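Local coordinates for protein 2-C-methyl-D-erythritol 4-phosphate cytidylyltransferase (Anaerococcus prevotii, PDB 4KT7) that probably catalyses the transfer of a cytidylyl group from CTP to 2-C-methyl-D-erythritol 4-phosphate, releasing diphosphate, in isoprenoid precursor biosynthesis, at residues 70-75 and 79-84; 14-19 and 38-43; 173-178 and 202-207; 105-110 and 123-128; 216-219 and 223-226. All coordinates share one frame; numbering follows the deposited sequence.

Contacts 1, 2 and 4 each set a helix against a strand of one mixed sheet, and contact 3 flanks the same sheet beside strand 206-210. Contacts 1 and 2 have centres about 11 Å apart and touch, Ile-71 meeting Lys-38 and Glu-41. Contact 2 joins contact 4 through neighbouring strands 10-16 and 105-110, where Thr-15 N probably bonds His-109 O. Contact 3 backs onto contact 4 through Ile-176 and Val-106. Contact 5 lies about 31 Å from contact 3, centre to centre, yet both touch the second subunit. Loop 17-19 of contact 2 probably borders the CTP site, as in relatives; a sodium ion lies about 12 Å from the Arg-202 side chain.

Contact 1. Residues 70-75 and 79-84; sequences DILEKY and IRYVYG
An apolar contact at the edge of the sheet, near the protein surface, brings Leu-72 of helix 65-73 and Tyr-75 in the loop that follows over Ile-79 and Tyr-81 of strand 79-83, the next element in the chain. Leu-72 is central to it, because its two methyls part to serve different partners. CD2 drops onto the branch methyl of Ile-79, with Leu-72 CD2 and Ile-79 CG2 3.5 Å apart, while the other methyl meets the rim of an aromatic ring: Leu-72 CD1 lies 3.6 Å from Tyr-81 CD2, close to the ring plane. The Tyr-81 ring can stand beside the leucine because its CG lies between the backbone N and the carbonyl carbon (chi1 65°). Its phenol oxygen is bonded to Glu-65, near the start of the same helix, so the ring is touched at one edge by Leu-72 and held at its hydroxyl by Glu-65.

Ile-79 spans the other side of the contact. Its CG2 serves Leu-72, whereas the far methyl comes obliquely to the base of Tyr-75, with Ile-79 CD1 3.9 Å from Tyr-75 CB. The Tyr-75 ring then leads away from the strand; Lys-74 CG sits 3.9 Å above its plane, over the centre, and its hydroxyl bonds Asp-45 on helix 39-48. Beneath these side chains, Leu-72 also rests on Leu-58 and Ile-79 on Ile-56, both of strand 55-60, which pairs with strand 79-83 in parallel. Such a helix, packed over the two parallel strands it connects, is the signature of the beta-alpha-beta unit from which Rossmann-like nucleotidyltransferase folds are built.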
# COMPACT_ATOMS: atom_id res chain seq x y z
N ASP A 70 20.19 27.89 -0.23
CA ASP A 70 21.47 27.24 -0.53
C ASP A 70 21.27 26.16 -1.57
O ASP A 70 22.08 25.98 -2.48
CB ASP A 70 22.06 26.63 0.74
CG ASP A 70 22.51 27.67 1.75
OD1 ASP A 70 22.66 28.86 1.38
OD2 ASP A 70 22.72 27.30 2.93
N ILE A 71 20.17 25.44 -1.45
CA ILE A 71 19.85 24.39 -2.39
C ILE A 71 19.56 24.99 -3.76
O ILE A 71 20.01 24.47 -4.79
CB ILE A 71 18.68 23.54 -1.87
CG1 ILE A 71 19.19 22.58 -0.78
CG2 ILE A 71 17.99 22.78 -3.00
CD1 ILE A 71 18.09 22.00 0.09
N LEU A 72 18.86 26.12 -3.78
CA LEU A 72 18.44 26.74 -5.05
C LEU A 72 19.57 27.40 -5.84
O LEU A 72 19.42 27.63 -7.04
CB LEU A 72 17.29 27.73 -4.83
CG LEU A 72 15.95 27.05 -4.57
CD1 LEU A 72 14.82 28.07 -4.46
CD2 LEU A 72 15.68 26.08 -5.69
N GLU A 73 20.69 27.70 -5.18
CA GLU A 73 21.81 28.35 -5.87
C GLU A 73 22.39 27.45 -6.95
O GLU A 73 22.90 27.93 -7.97
CB GLU A 73 22.91 28.73 -4.89
CG GLU A 73 22.55 29.86 -3.95
CD GLU A 73 23.77 30.44 -3.28
OE1 GLU A 73 24.64 29.66 -2.84
OE2 GLU A 73 23.87 31.68 -3.21
N LYS A 74 22.32 26.15 -6.72
CA LYS A 74 22.86 25.17 -7.66
C LYS A 74 22.05 25.13 -8.97
O LYS A 74 22.53 24.67 -10.01
CB LYS A 74 22.97 23.79 -6.98
CG LYS A 74 22.41 22.62 -7.78
CD LYS A 74 22.72 21.28 -7.10
CE LYS A 74 22.25 20.10 -7.96
NZ LYS A 74 22.40 18.77 -7.29
N TYR A 75 20.82 25.65 -8.93
CA TYR A 75 19.95 25.63 -10.11
C TYR A 75 19.89 26.94 -10.89
O TYR A 75 19.73 28.03 -10.32
CB TYR A 75 18.55 25.14 -9.73
CG TYR A 75 18.55 23.76 -9.10
CD1 TYR A 75 18.61 22.62 -9.89
CD2 TYR A 75 18.50 23.61 -7.73
CE1 TYR A 75 18.62 21.35 -9.31
CE2 TYR A 75 18.51 22.35 -7.15
CZ TYR A 75 18.57 21.23 -7.95
OH TYR A 75 18.58 19.98 -7.36
N ILE A 79 13.26 28.84 -11.21
CA ILE A 79 12.82 28.19 -9.98
C ILE A 79 12.75 29.21 -8.85
O ILE A 79 13.71 29.94 -8.61
CB ILE A 79 13.80 27.08 -9.57
CG1 ILE A 79 13.98 26.08 -10.71
CG2 ILE A 79 13.31 26.37 -8.31
CD1 ILE A 79 14.67 24.79 -10.28
N ARG A 80 11.62 29.26 -8.16
CA ARG A 80 11.52 30.13 -6.99
C ARG A 80 10.68 29.46 -5.92
O ARG A 80 10.19 28.34 -6.12
CB ARG A 80 10.94 31.49 -7.38
CG ARG A 80 9.56 31.40 -8.01
CD ARG A 80 9.06 32.75 -8.52
NE ARG A 80 7.64 32.65 -8.89
CZ ARG A 80 7.21 32.31 -10.10
NH1 ARG A 80 8.08 32.05 -11.06
NH2 ARG A 80 5.90 32.23 -10.34
N TYR A 81 10.51 30.14 -4.79
CA TYR A 81 9.77 29.56 -3.68
C TYR A 81 8.80 30.54 -3.04
O TYR A 81 9.04 31.76 -3.07
CB TYR A 81 10.74 29.01 -2.63
CG TYR A 81 11.59 30.06 -1.94
CD1 TYR A 81 11.12 30.78 -0.85
CD2 TYR A 81 12.90 30.29 -2.36
CE1 TYR A 81 11.91 31.72 -0.21
CE2 TYR A 81 13.70 31.24 -1.73
CZ TYR A 81 13.19 31.94 -0.66
OH TYR A 81 13.99 32.87 -0.03
N VAL A 82 7.73 30.00 -2.47
CA VAL A 82 6.81 30.75 -1.61
C VAL A 82 6.64 30.01 -0.29
O VAL A 82 6.95 28.81 -0.19
CB VAL A 82 5.42 30.94 -2.28
CG1 VAL A 82 5.53 31.90 -3.45
CG2 VAL A 82 4.86 29.62 -2.75
N TYR A 83 6.16 30.71 0.74
CA TYR A 83 5.92 30.08 2.03
C TYR A 83 4.64 29.25 1.94
O TYR A 83 3.66 29.66 1.31
CB TYR A 83 5.75 31.12 3.14
CG TYR A 83 6.99 31.93 3.49
CD1 TYR A 83 8.25 31.53 3.11
CD2 TYR A 83 6.87 33.11 4.22
CE1 TYR A 83 9.38 32.28 3.45
CE2 TYR A 83 7.97 33.87 4.56
CZ TYR A 83 9.22 33.46 4.18
OH TYR A 83 10.30 34.23 4.53
N GLY A 84 4.62 28.09 2.60
CA GLY A 84 3.41 27.28 2.63
C GLY A 84 2.49 27.70 3.77
O GLY A 84 2.68 28.75 4.37

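Contact 2. Residues 14-19 and 38-43; sequences ITAAGS and KVLEIT
Leu-40, in the first turn of helix 39-48, lays its forked end over Ala-16 and the branch methyl of Ile-14. The contact belongs to the Rossmann-like core of the enzyme, where helix 39-48 covers one face of the central sheet and strand 10-16 runs between parallel neighbours 55-60 and 105-110. Ile-14 and Ala-16, two residues apart, present their side chains on the same face of the strand, and Leu-40 is the helix residue that answers both.

The leucine reaches down because its CG stands anti to the backbone N (chi1 -179°), which directs both methyls at the strand. CD2 comes closest to the alanine, with Leu-40 CD2 3.8 Å from Ala-16 CB. The other methyl straddles the pair, for Leu-40 CD1 is 4.0 Å from Ala-16 CB. The small alanine lets the leucine come down this far. Leu-58 on strand 55-60, Ile-68 on helix 65-73 and Leu-21 pack round the same buried leucine.

Past Ala-16 the chain leaves the strand for a poorly ordered loop at Gly-18 and Ser-19. Its sequence, Ala-Ala-Gly-Ser, matches the start of the glycine-rich loop that in relatives wraps the CTP phosphates, a role that is probable here too; the contact thus packs the base of that loop against the helix. One turn further along the helix, Thr-43 also faces the sheet, its hydroxyl within bonding reach of both Val-39 O and Gly-111 O. Two residues back along the strand from Ala-16, Ile-14 CG2 stands 4.1 Å from Leu-40 CD1.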
# COMPACT_ATOMS: atom_id res chain seq x y z
N ILE A 14 6.08 22.13 -6.43
CA ILE A 14 6.68 21.06 -5.61
C ILE A 14 6.43 21.39 -4.14
O ILE A 14 6.94 22.40 -3.63
CB ILE A 14 8.21 21.01 -5.78
CG1 ILE A 14 8.61 20.85 -7.25
CG2 ILE A 14 8.78 19.87 -4.95
CD1 ILE A 14 8.15 19.57 -7.89
N THR A 15 5.65 20.58 -3.44
CA THR A 15 5.37 20.91 -2.05
C THR A 15 6.40 20.33 -1.11
O THR A 15 6.58 19.10 -1.03
CB THR A 15 3.94 20.51 -1.63
OG1 THR A 15 3.75 19.11 -1.86
CG2 THR A 15 2.89 21.31 -2.41
N ALA A 16 7.09 21.21 -0.39
CA ALA A 16 8.00 20.80 0.68
C ALA A 16 7.70 21.53 2.00
O ALA A 16 8.60 21.85 2.77
CB ALA A 16 9.46 21.03 0.25
N ALA A 17 6.42 21.78 2.25
CA ALA A 17 6.02 22.57 3.41
C ALA A 17 5.23 21.74 4.41
O ALA A 17 4.37 22.27 5.12
CB ALA A 17 5.23 23.79 2.98
N GLY A 18 5.50 20.44 4.46
CA GLY A 18 4.91 19.60 5.50
C GLY A 18 5.75 19.71 6.76
O GLY A 18 5.71 20.72 7.46
N SER A 19 6.52 18.66 7.05
CA SER A 19 7.59 18.75 8.04
C SER A 19 8.77 19.41 7.34
O SER A 19 9.76 19.80 7.97
CB SER A 19 7.98 17.37 8.56
OG SER A 19 8.53 16.56 7.54
N LYS A 38 19.94 15.36 0.45
CA LYS A 38 18.65 15.78 0.97
C LYS A 38 17.57 15.32 -0.02
O LYS A 38 17.75 15.46 -1.22
CB LYS A 38 18.61 17.30 1.14
CG LYS A 38 19.59 17.84 2.18
CD LYS A 38 19.54 19.36 2.24
CE LYS A 38 20.92 19.98 2.07
NZ LYS A 38 21.86 19.61 3.15
N VAL A 39 16.48 14.75 0.49
CA VAL A 39 15.44 14.21 -0.37
C VAL A 39 14.91 15.22 -1.38
O VAL A 39 14.67 14.89 -2.55
CB VAL A 39 14.30 13.58 0.44
CG1 VAL A 39 13.11 13.25 -0.44
CG2 VAL A 39 14.81 12.33 1.17
N LEU A 40 14.76 16.47 -0.95
CA LEU A 40 14.20 17.50 -1.82
C LEU A 40 15.14 17.77 -2.98
O LEU A 40 14.70 18.09 -4.08
CB LEU A 40 13.92 18.78 -1.04
CG LEU A 40 13.30 19.92 -1.86
CD1 LEU A 40 11.99 19.47 -2.50
CD2 LEU A 40 13.07 21.15 -0.99
N GLU A 41 16.45 17.64 -2.74
CA GLU A 41 17.44 17.89 -3.79
C GLU A 41 17.36 16.85 -4.89
O GLU A 41 17.50 17.17 -6.07
CB GLU A 41 18.85 17.90 -3.21
CG GLU A 41 19.24 19.18 -2.50
CD GLU A 41 20.71 19.16 -2.09
OE1 GLU A 41 21.04 18.49 -1.09
OE2 GLU A 41 21.52 19.80 -2.79
N ILE A 42 17.14 15.59 -4.52
CA ILE A 42 17.03 14.52 -5.50
C ILE A 42 15.80 14.78 -6.38
O ILE A 42 15.83 14.62 -7.60
CB ILE A 42 16.91 13.14 -4.82
CG1 ILE A 42 18.10 12.91 -3.88
CG2 ILE A 42 16.80 12.02 -5.85
CD1 ILE A 42 17.87 11.83 -2.85
N THR A 43 14.72 15.21 -5.73
CA THR A 43 13.47 15.49 -6.43
C THR A 43 13.65 16.66 -7.39
O THR A 43 13.30 16.58 -8.57
CB THR A 43 12.38 15.88 -5.43
OG1 THR A 43 12.25 14.85 -4.44
CG2 THR A 43 11.04 16.08 -6.15

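Contact 3. Residues 173-178 and 202-207; sequences KKLIYA and RDEKVK
Leu-175, in the first turn of helix 173-184, carries this contact, meeting Arg-202 and Glu-204 in the turn that leads into strand 206-210 at the flank of the mixed beta sheet of the Rossmann-like alpha/beta fold. Its backbone N is bonded to Asp-172 OD1, just before the helix. With CG anti to the backbone N (chi1 -173°), the leucine spreads its methyls toward the turn. One lies over a face of the guanidinium group, off toward its rim: Leu-175 CD1 is 3.5 Å from Arg-202 NH2. The other is more distant, Leu-175 CD2 standing 4.2 Å from Glu-204 OE2. Next in sequence, Ile-176 packs on Val-106 of strand 105-110, and Tyr-177 meets the ring of Phe-93, which seats the helix on the sheet and on helix 88-97.

Glu-204 fixes the turn of the guanidinium by holding it side-on, which leaves a face to Leu-175. The arginine chain is bent at chi2 and chi3, turning NE and NH2 back to the carboxylate, one nitrogen to each oxygen. With a methionine in its place, the Glu-204 carboxylate would probably be left without its salt-bridge mate and free to turn, and Leu-175 would lose the flat surface under its CD1. Both bonds are short, nearly straight and within 3° of the guanidinium plane, and both use syn lone pairs: Arg-202 NE is 2.6 Å from Glu-204 OE1, and Arg-202 NH2 is 2.5 Å from Glu-204 OE2.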
# COMPACT_ATOMS: atom_id res chain seq x y z
N LYS A 173 -4.95 24.80 -15.56
CA LYS A 173 -4.71 25.73 -14.45
C LYS A 173 -5.94 26.51 -13.98
O LYS A 173 -6.16 26.65 -12.79
CB LYS A 173 -3.57 26.72 -14.78
CG LYS A 173 -3.18 27.65 -13.61
CD LYS A 173 -3.74 29.06 -13.78
CE LYS A 173 -3.45 29.89 -12.51
NZ LYS A 173 -4.06 31.25 -12.53
N LYS A 174 -6.74 27.05 -14.90
CA LYS A 174 -7.94 27.77 -14.47
C LYS A 174 -8.90 26.85 -13.75
O LYS A 174 -9.54 27.22 -12.78
CB LYS A 174 -8.67 28.40 -15.66
CG LYS A 174 -7.95 29.59 -16.25
CD LYS A 174 -8.91 30.50 -16.99
CE LYS A 174 -8.20 31.76 -17.45
NZ LYS A 174 -9.16 32.79 -17.96
N LEU A 175 -8.98 25.62 -14.23
CA LEU A 175 -9.91 24.68 -13.65
C LEU A 175 -9.51 24.34 -12.23
O LEU A 175 -10.31 24.50 -11.32
CB LEU A 175 -9.98 23.42 -14.50
CG LEU A 175 -11.05 22.41 -14.10
CD1 LEU A 175 -12.40 23.10 -13.99
CD2 LEU A 175 -11.11 21.30 -15.15
N ILE A 176 -8.27 23.89 -12.02
CA ILE A 176 -7.85 23.55 -10.67
C ILE A 176 -7.86 24.75 -9.74
O ILE A 176 -8.25 24.63 -8.58
CB ILE A 176 -6.49 22.81 -10.62
CG1 ILE A 176 -6.30 22.13 -9.26
CG2 ILE A 176 -5.33 23.75 -10.89
CD1 ILE A 176 -7.40 21.12 -8.95
N TYR A 177 -7.49 25.93 -10.25
CA TYR A 177 -7.56 27.13 -9.43
C TYR A 177 -9.01 27.41 -9.02
O TYR A 177 -9.28 27.73 -7.86
CB TYR A 177 -6.98 28.34 -10.17
CG TYR A 177 -6.73 29.56 -9.29
CD1 TYR A 177 -7.77 30.42 -8.96
CD2 TYR A 177 -5.46 29.87 -8.83
CE1 TYR A 177 -7.55 31.55 -8.16
CE2 TYR A 177 -5.22 31.01 -8.05
CZ TYR A 177 -6.27 31.84 -7.72
OH TYR A 177 -6.04 32.95 -6.94
N ALA A 178 -9.94 27.30 -9.98
CA ALA A 178 -11.35 27.56 -9.67
C ALA A 178 -11.88 26.54 -8.65
O ALA A 178 -12.62 26.89 -7.72
CB ALA A 178 -12.20 27.53 -10.95
N ARG A 202 -18.03 17.57 -11.32
CA ARG A 202 -17.45 17.79 -12.63
C ARG A 202 -17.63 16.57 -13.52
O ARG A 202 -17.47 15.43 -13.08
CB ARG A 202 -15.96 18.12 -12.50
CG ARG A 202 -15.71 19.32 -11.63
CD ARG A 202 -16.54 20.50 -12.10
NE ARG A 202 -16.11 20.98 -13.41
CZ ARG A 202 -16.17 22.25 -13.78
NH1 ARG A 202 -16.63 23.16 -12.94
NH2 ARG A 202 -15.76 22.61 -15.00
N ASP A 203 -17.95 16.81 -14.79
CA ASP A 203 -17.99 15.70 -15.73
C ASP A 203 -16.69 15.56 -16.50
O ASP A 203 -16.55 14.64 -17.31
CB ASP A 203 -19.21 15.77 -16.67
CG ASP A 203 -19.11 16.90 -17.68
OD1 ASP A 203 -18.25 17.80 -17.50
OD2 ASP A 203 -19.90 16.89 -18.65
N GLU A 204 -15.74 16.47 -16.24
CA GLU A 204 -14.40 16.31 -16.77
C GLU A 204 -13.76 15.14 -16.04
O GLU A 204 -13.63 15.14 -14.81
CB GLU A 204 -13.56 17.58 -16.56
CG GLU A 204 -14.08 18.81 -17.29
CD GLU A 204 -14.85 19.75 -16.37
OE1 GLU A 204 -15.30 19.30 -15.28
OE2 GLU A 204 -15.00 20.94 -16.73
N LYS A 205 -13.36 14.13 -16.80
CA LYS A 205 -12.81 12.91 -16.20
C LYS A 205 -11.33 13.03 -15.81
O LYS A 205 -10.57 13.77 -16.44
CB LYS A 205 -13.05 11.71 -17.13
CG LYS A 205 -14.52 11.36 -17.30
CD LYS A 205 -14.73 9.84 -17.43
CE LYS A 205 -16.16 9.47 -17.06
NZ LYS A 205 -16.58 8.10 -17.50
N VAL A 206 -10.95 12.30 -14.76
CA VAL A 206 -9.59 12.34 -14.27
C VAL A 206 -8.85 11.16 -14.89
O VAL A 206 -9.19 10.01 -14.64
CB VAL A 206 -9.53 12.25 -12.72
CG1 VAL A 206 -8.07 12.36 -12.21
CG2 VAL A 206 -10.39 13.34 -12.10
N LYS A 207 -7.85 11.46 -15.72
CA LYS A 207 -7.10 10.42 -16.41
C LYS A 207 -6.07 9.82 -15.47
O LYS A 207 -5.39 10.53 -14.72
CB LYS A 207 -6.41 10.98 -17.65
CG LYS A 207 -5.63 9.95 -18.46
CD LYS A 207 -6.61 9.01 -19.20
CE LYS A 207 -5.89 7.77 -19.74
NZ LYS A 207 -6.85 6.93 -20.52

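Contact 4. Residues 105-110 and 123-128; sequences LVLTHD and KTINAL
Leu-107 turns its CG anti to the backbone N (chi1 173°) and Ile-125 sets its CG1 beside its own backbone N (chi1 -71°), and these two choices bring the side chains together at about a right angle. Leu-107 CD1 then rests on the middle of the isoleucine branch, 3.9 Å from Ile-125 CG1. The same methyl has a second, looser neighbour on the helix, Thr-124, with Leu-107 CD1 4.3 Å from Thr-124 CG2. Two residues back along the strand, on the same face, Leu-105 meets Leu-128, which follows helix 118-127: Leu-105 CB lies 4.3 Å from Leu-128 CD1.

Helix 118-127 thus packs on strand 105-110 in the Rossmann-like core. The helix and the residue after it reach both neighbouring strands, with Ile-125 on Ile-10 of strand 10-16 and Leu-128 on Ala-170 of strand 168-172, while Thr-124 and Leu-128 also reach Val-134.

Thr-124 brings the one polar group into this buried interface, and its OG1 is bonded within the helix to Leu-120 O, leaving its methyl to face the leucine. Between segments 105-110 and 123-128 the contact is apolar, consistent with attachment by shape and exclusion of water.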
# COMPACT_ATOMS: atom_id res chain seq x y z
N LEU A 105 -1.21 25.40 -17.57
CA LEU A 105 -1.22 24.01 -17.09
C LEU A 105 -0.37 23.91 -15.84
O LEU A 105 0.68 24.55 -15.76
CB LEU A 105 -0.66 23.07 -18.16
CG LEU A 105 -1.40 23.02 -19.50
CD1 LEU A 105 -0.56 22.31 -20.57
CD2 LEU A 105 -2.76 22.35 -19.35
N VAL A 106 -0.79 23.13 -14.84
CA VAL A 106 -0.01 23.02 -13.62
C VAL A 106 0.16 21.57 -13.21
O VAL A 106 -0.82 20.81 -13.16
CB VAL A 106 -0.60 23.86 -12.45
CG1 VAL A 106 -2.06 23.57 -12.26
CG2 VAL A 106 0.16 23.59 -11.14
N LEU A 107 1.40 21.19 -12.95
CA LEU A 107 1.72 19.87 -12.41
C LEU A 107 2.10 20.05 -10.94
O LEU A 107 2.81 20.99 -10.57
CB LEU A 107 2.88 19.26 -13.22
CG LEU A 107 3.54 17.95 -12.77
CD1 LEU A 107 3.98 17.15 -14.00
CD2 LEU A 107 4.73 18.22 -11.86
N THR A 108 1.63 19.16 -10.08
CA THR A 108 1.98 19.23 -8.66
C THR A 108 2.75 17.97 -8.32
O THR A 108 2.52 16.93 -8.94
CB THR A 108 0.73 19.31 -7.78
OG1 THR A 108 -0.07 18.12 -7.96
CG2 THR A 108 -0.10 20.52 -8.18
N HIS A 109 3.66 18.04 -7.36
CA HIS A 109 4.40 16.84 -6.95
C HIS A 109 4.93 17.02 -5.54
O HIS A 109 5.32 18.14 -5.16
CB HIS A 109 5.57 16.57 -7.91
CG HIS A 109 6.35 15.33 -7.58
ND1 HIS A 109 5.88 14.06 -7.84
CD2 HIS A 109 7.58 15.18 -7.04
CE1 HIS A 109 6.80 13.18 -7.49
NE2 HIS A 109 7.84 13.82 -7.00
N ASP A 110 4.96 15.93 -4.77
CA ASP A 110 5.45 15.95 -3.39
C ASP A 110 6.96 16.05 -3.38
O ASP A 110 7.66 15.21 -3.96
CB ASP A 110 5.08 14.67 -2.62
CG ASP A 110 3.58 14.46 -2.49
OD1 ASP A 110 2.82 15.46 -2.52
OD2 ASP A 110 3.16 13.28 -2.34
N LYS A 123 5.05 11.63 -18.96
CA LYS A 123 3.81 10.91 -19.22
C LYS A 123 2.62 11.64 -18.64
O LYS A 123 1.54 11.67 -19.23
CB LYS A 123 3.87 9.50 -18.63
CG LYS A 123 4.72 8.53 -19.47
CD LYS A 123 5.23 7.37 -18.60
CE LYS A 123 4.07 6.57 -18.00
NZ LYS A 123 4.51 5.56 -16.98
N THR A 124 2.81 12.22 -17.45
CA THR A 124 1.75 12.98 -16.81
C THR A 124 1.45 14.23 -17.63
O THR A 124 0.28 14.55 -17.88
CB THR A 124 2.16 13.38 -15.39
OG1 THR A 124 2.55 12.20 -14.68
CG2 THR A 124 1.02 14.04 -14.65
N ILE A 125 2.49 14.93 -18.08
CA ILE A 125 2.29 16.11 -18.93
C ILE A 125 1.59 15.76 -20.26
O ILE A 125 0.63 16.43 -20.68
CB ILE A 125 3.64 16.83 -19.18
CG1 ILE A 125 4.11 17.50 -17.89
CG2 ILE A 125 3.56 17.87 -20.31
CD1 ILE A 125 5.49 18.14 -18.03
N ASN A 126 2.03 14.70 -20.93
CA ASN A 126 1.41 14.31 -22.20
C ASN A 126 -0.06 13.91 -22.09
O ASN A 126 -0.80 14.01 -23.06
CB ASN A 126 2.23 13.23 -22.92
CG ASN A 126 3.53 13.78 -23.48
OD1 ASN A 126 3.69 14.99 -23.65
ND2 ASN A 126 4.47 12.88 -23.76
N ALA A 127 -0.49 13.46 -20.91
CA ALA A 127 -1.90 13.13 -20.74
C ALA A 127 -2.77 14.40 -20.73
O ALA A 127 -3.98 14.34 -20.95
CB ALA A 127 -2.11 12.32 -19.47
N LEU A 128 -2.15 15.56 -20.50
CA LEU A 128 -2.88 16.83 -20.53
C LEU A 128 -3.29 17.23 -21.93
O LEU A 128 -4.08 18.16 -22.10
CB LEU A 128 -2.06 17.96 -19.91
CG LEU A 128 -1.85 17.89 -18.40
CD1 LEU A 128 -0.69 18.81 -18.05
CD2 LEU A 128 -3.11 18.32 -17.68

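Contact 5. Residues 216-219 and 223-226; sequences IKIT and DIIF
Asp-223 OD2 is the acceptor on which this contact turns, drawing in the backbone and hydroxyl of Thr-219. The backbone bond is the better one: Thr-219 N donates to Asp-223 OD2 at 3.2 Å and 165°, using the lone pair that points away from the other carboxylate oxygen. The hydroxyl, Thr-219 OG1, adds a weak bond to the same oxygen at 3.3 Å, the two side chains lying side by side. Asp-223 N in turn is bonded to Thr-220 OG1, just ahead of helix 221-231, as expected of an N-cap threonine; if the Asp-223 carboxylate also takes the Thr-220 backbone N, the pair would form a capping box. With an alanine here, Thr-219 N would probably be left without its acceptor and the approach to the helix freer to turn.

Lys-217 O, another acceptor, lies close to the carboxylate without bonding to it. Apolar contacts flank these polar groups. Ile-218 CG2 meets Ile-224 CG1 at 3.7 Å, the side chains crossing at about a right angle. Further out, Ile-216 CD1 approaches the rim of the Phe-226 ring, 4.2 Å from Phe-226 CD2, and Phe-226 also packs on Asp-223 of the second subunit.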
# COMPACT_ATOMS: atom_id res chain seq x y z
N ILE A 216 8.00 5.99 -3.86
CA ILE A 216 7.45 6.06 -2.51
C ILE A 216 7.64 7.43 -1.86
O ILE A 216 8.53 8.19 -2.24
CB ILE A 216 8.10 5.00 -1.63
CG1 ILE A 216 9.61 5.25 -1.59
CG2 ILE A 216 7.83 3.62 -2.21
CD1 ILE A 216 10.36 4.46 -0.53
N LYS A 217 6.79 7.73 -0.87
CA LYS A 217 6.88 8.93 -0.05
C LYS A 217 7.88 8.70 1.10
O LYS A 217 7.86 7.64 1.74
CB LYS A 217 5.50 9.22 0.55
CG LYS A 217 5.13 10.68 0.68
CD LYS A 217 3.83 10.83 1.45
CE LYS A 217 3.23 12.23 1.33
NZ LYS A 217 4.06 13.30 1.96
N ILE A 218 8.75 9.68 1.36
CA ILE A 218 9.73 9.55 2.44
C ILE A 218 9.39 10.46 3.61
O ILE A 218 9.65 11.66 3.56
CB ILE A 218 11.16 9.90 1.97
CG1 ILE A 218 11.51 9.16 0.67
CG2 ILE A 218 12.18 9.61 3.06
CD1 ILE A 218 11.39 7.68 0.76
N THR A 219 8.81 9.90 4.67
CA THR A 219 8.46 10.69 5.85
C THR A 219 8.97 10.08 7.17
O THR A 219 9.52 10.79 8.02
CB THR A 219 6.94 10.95 5.95
OG1 THR A 219 6.23 9.71 5.90
CG2 THR A 219 6.47 11.86 4.80
N ASP A 223 10.69 4.60 6.23
CA ASP A 223 10.79 4.93 4.80
C ASP A 223 12.24 5.16 4.39
O ASP A 223 12.67 4.72 3.32
CB ASP A 223 9.95 6.17 4.46
CG ASP A 223 8.46 5.94 4.64
OD1 ASP A 223 8.00 4.79 4.44
OD2 ASP A 223 7.74 6.90 4.97
N ILE A 224 13.00 5.85 5.24
CA ILE A 224 14.41 6.13 4.98
C ILE A 224 15.23 4.84 4.89
O ILE A 224 16.02 4.65 3.96
CB ILE A 224 14.99 7.08 6.04
CG1 ILE A 224 14.37 8.47 5.85
CG2 ILE A 224 16.51 7.15 5.94
CD1 ILE A 224 14.66 9.42 6.97
N ILE A 225 15.03 3.95 5.87
CA ILE A 225 15.60 2.61 5.83
C ILE A 225 15.23 1.92 4.51
O ILE A 225 16.08 1.34 3.85
CB ILE A 225 15.13 1.75 7.04
CG1 ILE A 225 15.49 2.42 8.37
CG2 ILE A 225 15.71 0.34 6.98
CD1 ILE A 225 16.94 2.84 8.49
N PHE A 226 13.96 2.02 4.12
CA PHE A 226 13.49 1.37 2.91
C PHE A 226 14.09 2.02 1.66
O PHE A 226 14.47 1.34 0.71
CB PHE A 226 11.96 1.39 2.85
CG PHE A 226 11.36 0.29 2.03
CD1 PHE A 226 11.14 -0.97 2.58
CD2 PHE A 226 11.01 0.50 0.70
CE1 PHE A 226 10.60 -2.00 1.83
CE2 PHE A 226 10.46 -0.53 -0.06
CZ PHE A 226 10.25 -1.78 0.51